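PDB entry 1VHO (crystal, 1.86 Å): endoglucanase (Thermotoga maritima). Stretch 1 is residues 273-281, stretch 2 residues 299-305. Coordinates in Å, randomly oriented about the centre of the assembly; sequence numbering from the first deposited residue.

Stretch 1 (273-281) LQEEAVGGR
Stretch 2, residues 299-305: SLISIPL

The contact is small, 197 Å² summed over both sides, and no direct hydrogen bond crosses it. Side chains and two waters fill the gap between backbones too far apart for sheet pairing: the CA atoms of Q274 and P304 lie 9.2 Å apart, those of G280 and L300 7.5 Å. These two pairs set the register, and they run antiparallel, the later residue of stretch 1 matching the earlier residue of stretch 2.

Stretch 2 is already in a strand at S299, with phi/psi near -113/123 at L300, -130/133 at I301 and -123/151 at S302. The alternation of a strand decides who takes part: L300 and S302 point toward stretch 1, while I301 and I303 point away. Stretch 1 has a short strand, 274-276, in which Q274 (-126/174) and E276 (-146/145) point toward the partner and E275 is out of reach. A277 (-61/-41) and V278 (-123/-83) then turn the chain into two glycines.

L300 covers the most surface. Its chi1 of 176° (t) and chi2 of 76° (p) bring CD2 to the glycine turn, 3.5 Å from G280 N and 3.7 Å from G279 C, with V278 O at 4.1 Å from the same CD2. The methyl packs on bare backbone. G279 (91/175) and G280 (95/125) have positive phi, and at these angles a CB would be jammed against the preceding carbonyl O. An ideal CB on G279 would also clash with E276 OE2 at 2.4 Å, and that same modelled CB would sit tightly against L300 CD2.

E276 supplies the polar centre. With chi1 68° (p), chi2 -172° (t) and chi3 -20°, it brings OE2 near S302, whose chi1 is -64° (m), yet E276 OE2 stops 3.7 Å from S302 OG. Water closes that gap. Water 1 donates to E276 OE2 at 2.6 Å and accepts from S302 OG at 2.8 Å. Water 2 donates to E276 OE2 at 2.8 Å and to S302 OG at 3.0 Å, while accepting from G280 N at 2.6 Å. A buried carboxylate thus finds donors, and the serine hydroxyl suits its place by donating to one water and accepting from the other.

Q274 closes the other end. Its chi1 of -68° (m), chi2 of -178° (t) and chi3 of 94° lay the amide beside the proline, Q274 NE2 being 3.6 Å from P304 CG. This is packing alone; both amide ends are hydrogen-bonded elsewhere in the structure. The C-gamma exo ring of P304 offers a compact nonpolar surface. The rule is van der Waals packing of a nonpolar group against polar atoms at both ends, an amide at one and glycine backbone at the other, with bound water between.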

ATOM      1  N   LEU A 273       7.298  15.667  12.678  1.00 18.52           N
ATOM      2  CA  LEU A 273       6.964  14.246  12.861  1.00 17.94           C
ATOM      3  C   LEU A 273       5.869  14.080  13.906  1.00 19.85           C
ATOM      4  O   LEU A 273       5.636  14.985  14.720  1.00 18.99           O
ATOM      5  CB  LEU A 273       8.199  13.505  13.423  1.00 17.08           C
ATOM      6  CG  LEU A 273       9.448  13.378  12.519  1.00 18.55           C
ATOM      7  CD1 LEU A 273      10.579  12.702  13.275  1.00 19.00           C
ATOM      8  CD2 LEU A 273       9.125  12.588  11.244  1.00 22.01           C
ATOM      9  N   GLN A 274       5.238  12.908  13.874  1.00 18.91           N
ATOM     10  CA  GLN A 274       4.240  12.586  14.906  1.00 19.02           C
ATOM     11  C   GLN A 274       4.716  11.255  15.472  1.00 18.92           C
ATOM     12  O   GLN A 274       5.711  10.733  14.937  1.00 17.18           O
ATOM     13  CB  GLN A 274       2.848  12.429  14.268  1.00 19.38           C
ATOM     14  CG  GLN A 274       2.299  13.737  13.746  1.00 20.53           C
ATOM     15  CD  GLN A 274       0.925  13.645  13.147  1.00 20.95           C
ATOM     16  OE1 GLN A 274      -0.040  13.891  13.861  1.00 21.45           O
ATOM     17  NE2 GLN A 274       0.774  13.346  11.835  1.00 13.78           N
ATOM     18  N   GLU A 275       4.092  10.705  16.528  1.00 18.02           N
ATOM     19  CA  GLU A 275       4.575   9.429  16.994  1.00 18.62           C
ATOM     20  C   GLU A 275       3.408   8.595  17.534  1.00 19.20           C
ATOM     21  O   GLU A 275       2.322   9.110  17.742  1.00 20.02           O
ATOM     22  CB  GLU A 275       5.688   9.576  18.016  1.00 23.02           C
ATOM     23  CG  GLU A 275       5.236   9.916  19.410  1.00 33.26           C
ATOM     24  CD  GLU A 275       4.561  11.247  19.561  1.00 37.41           C
ATOM     25  OE1 GLU A 275       3.364  11.266  19.898  1.00 40.98           O
ATOM     26  OE2 GLU A 275       5.217  12.291  19.360  1.00 44.02           O
ATOM     27  N   GLU A 276       3.645   7.308  17.682  1.00 19.32           N
ATOM     28  CA  GLU A 276       2.598   6.423  18.223  1.00 21.32           C
ATOM     29  C   GLU A 276       3.295   5.356  19.047  1.00 21.94           C
ATOM     30  O   GLU A 276       4.410   4.939  18.723  1.00 21.75           O
ATOM     31  CB  GLU A 276       1.731   5.876  17.096  1.00 22.13           C
ATOM     32  CG  GLU A 276       2.434   4.911  16.150  1.00 21.98           C
ATOM     33  CD  GLU A 276       1.551   4.579  14.934  1.00 25.32           C
ATOM     34  OE1 GLU A 276       0.313   4.771  14.984  1.00 27.31           O
ATOM     35  OE2 GLU A 276       2.099   4.186  13.903  1.00 28.13           O
ATOM     36  N   ALA A 277       2.692   4.912  20.146  1.00 23.84           N
ATOM     37  CA  ALA A 277       3.302   3.946  21.038  1.00 25.04           C
ATOM     38  C   ALA A 277       3.610   2.621  20.372  1.00 26.73           C
ATOM     39  O   ALA A 277       4.607   2.016  20.710  1.00 26.59           O
ATOM     40  CB  ALA A 277       2.398   3.676  22.259  1.00 24.58           C
ATOM     41  N   VAL A 278       2.732   2.101  19.516  1.00 28.04           N
ATOM     42  CA  VAL A 278       3.061   0.826  18.875  1.00 31.55           C
ATOM     43  C   VAL A 278       3.010   1.014  17.357  1.00 33.02           C
ATOM     44  O   VAL A 278       4.023   1.345  16.743  1.00 33.64           O
ATOM     45  CB  VAL A 278       2.134  -0.306  19.333  1.00 35.96           C
ATOM     46  CG1 VAL A 278       2.408  -1.603  18.579  1.00 35.77           C
ATOM     47  CG2 VAL A 278       2.276  -0.563  20.838  1.00 36.10           C
ATOM     48  N   GLY A 279       1.840   0.935  16.770  1.00 34.14           N
ATOM     49  CA  GLY A 279       1.680   1.085  15.329  1.00 38.43           C
ATOM     50  C   GLY A 279       1.774  -0.251  14.604  1.00 38.82           C
ATOM     51  O   GLY A 279       2.066  -1.309  15.176  1.00 40.18           O
ATOM     52  N   GLY A 280       1.536  -0.233  13.308  1.00 40.38           N
ATOM     53  CA  GLY A 280       1.599  -1.454  12.488  1.00 41.94           C
ATOM     54  C   GLY A 280       0.193  -2.037  12.361  1.00 43.47           C
ATOM     55  O   GLY A 280      -0.508  -2.220  13.347  1.00 44.28           O
ATOM     56  N   ARG A 281      -0.230  -2.241  11.134  1.00 45.18           N
ATOM     57  CA  ARG A 281      -1.554  -2.781  10.849  1.00 45.57           C
ATOM     58  C   ARG A 281      -1.534  -4.283  11.167  1.00 46.84           C
ATOM     59  O   ARG A 281      -0.464  -4.813  11.498  1.00 48.00           O
ATOM     60  CB  ARG A 281      -1.920  -2.521   9.391  1.00 42.88           C
ATOM     61  CG  ARG A 281      -2.718  -1.228   9.142  1.00 40.64           C
ATOM     62  CD  ARG A 281      -3.046  -1.152   7.629  1.00 38.37           C
ATOM     63  NE  ARG A 281      -1.812  -1.186   6.861  1.00 34.55           N
ATOM     64  CZ  ARG A 281      -1.587  -1.337   5.575  1.00 35.07           C
ATOM     65  NH1 ARG A 281      -0.310  -1.329   5.104  1.00 24.68           N
ATOM     66  NH2 ARG A 281      -2.603  -1.568   4.740  1.00 30.07           N
ATOM     67  N   SER A 299      12.977   0.105  11.863  1.00 21.00           N
ATOM     68  CA  SER A 299      12.146   1.226  12.240  1.00 17.80           C
ATOM     69  C   SER A 299      10.808   1.115  11.486  1.00 20.02           C
ATOM     70  O   SER A 299      10.828   0.676  10.328  1.00 20.14           O
ATOM     71  CB  SER A 299      12.823   2.558  11.877  1.00 16.92           C
ATOM     72  OG  SER A 299      11.878   3.621  12.067  1.00 18.47           O
ATOM     73  N   LEU A 300       9.708   1.488  12.108  1.00 19.53           N
ATOM     74  CA  LEU A 300       8.395   1.511  11.483  1.00 19.47           C
ATOM     75  C   LEU A 300       7.967   2.976  11.373  1.00 18.93           C
ATOM     76  O   LEU A 300       8.020   3.722  12.351  1.00 16.94           O
ATOM     77  CB  LEU A 300       7.341   0.782  12.307  1.00 18.96           C
ATOM     78  CG  LEU A 300       5.890   0.861  11.727  1.00 22.60           C
ATOM     79  CD1 LEU A 300       5.843  -0.121  10.549  1.00 21.29           C
ATOM     80  CD2 LEU A 300       4.940   0.459  12.836  1.00 26.51           C
ATOM     81  N   ILE A 301       7.668   3.448  10.163  1.00 17.14           N
ATOM     82  CA  ILE A 301       7.242   4.833   9.967  1.00 15.00           C
ATOM     83  C   ILE A 301       5.952   4.792   9.133  1.00 16.66           C
ATOM     84  O   ILE A 301       5.952   4.144   8.082  1.00 16.39           O
ATOM     85  CB  ILE A 301       8.287   5.745   9.336  1.00 17.27           C
ATOM     86  CG1 ILE A 301       9.621   5.690  10.116  1.00 17.43           C
ATOM     87  CG2 ILE A 301       7.808   7.203   9.333  1.00 12.85           C
ATOM     88  CD1 ILE A 301      10.771   6.393   9.494  1.00 17.74           C
ATOM     89  N   SER A 302       4.960   5.536   9.550  1.00 14.81           N
ATOM     90  CA  SER A 302       3.656   5.520   8.942  1.00 15.85           C
ATOM     91  C   SER A 302       3.146   6.847   8.427  1.00 16.57           C
ATOM     92  O   SER A 302       3.449   7.909   8.971  1.00 15.86           O
ATOM     93  CB  SER A 302       2.596   5.033   9.991  1.00 15.40           C
ATOM     94  OG  SER A 302       2.898   3.670  10.347  1.00 19.25           O
ATOM     95  N   ILE A 303       2.310   6.727   7.376  1.00 14.56           N
ATOM     96  CA  ILE A 303       1.636   7.903   6.809  1.00 14.93           C
ATOM     97  C   ILE A 303       0.228   7.994   7.422  1.00 16.03           C
ATOM     98  O   ILE A 303      -0.498   6.979   7.445  1.00 16.22           O
ATOM     99  CB  ILE A 303       1.531   7.703   5.282  1.00 13.54           C
ATOM    100  CG1 ILE A 303       2.905   7.878   4.611  1.00 17.46           C
ATOM    101  CG2 ILE A 303       0.525   8.705   4.684  1.00 14.50           C
ATOM    102  CD1 ILE A 303       3.572   9.233   4.776  1.00 19.44           C
ATOM    103  N   PRO A 304      -0.181   9.134   7.956  1.00 15.13           N
ATOM    104  CA  PRO A 304      -1.512   9.310   8.528  1.00 16.13           C
ATOM    105  C   PRO A 304      -2.554   9.097   7.415  1.00 15.03           C
ATOM    106  O   PRO A 304      -2.368   9.604   6.302  1.00 14.96           O
ATOM    107  CB  PRO A 304      -1.592  10.785   8.944  1.00 15.95           C
ATOM    108  CG  PRO A 304      -0.117  11.126   9.180  1.00 14.81           C
ATOM    109  CD  PRO A 304       0.591  10.399   8.038  1.00 15.66           C
ATOM    110  N   LEU A 305      -3.545   8.294   7.724  1.00 15.51           N
ATOM    111  CA  LEU A 305      -4.589   8.055   6.679  1.00 15.88           C
ATOM    112  C   LEU A 305      -5.926   8.097   7.365  1.00 18.59           C
ATOM    113  O   LEU A 305      -6.105   7.539   8.450  1.00 19.92           O
ATOM    114  CB  LEU A 305      -4.255   6.703   6.039  1.00 19.55           C
ATOM    115  CG  LEU A 305      -5.187   6.162   4.960  1.00 23.63           C
ATOM    116  CD1 LEU A 305      -4.396   5.165   4.112  1.00 20.72           C
ATOM    117  CD2 LEU A 305      -6.412   5.465   5.561  1.00 25.39           C
TER
HETATM  118  O   HOH W   1       4.368   4.217  12.651  1.00 19.14           O
HETATM  119  O   HOH W   2       1.174   2.129  12.255  1.00 30.46           O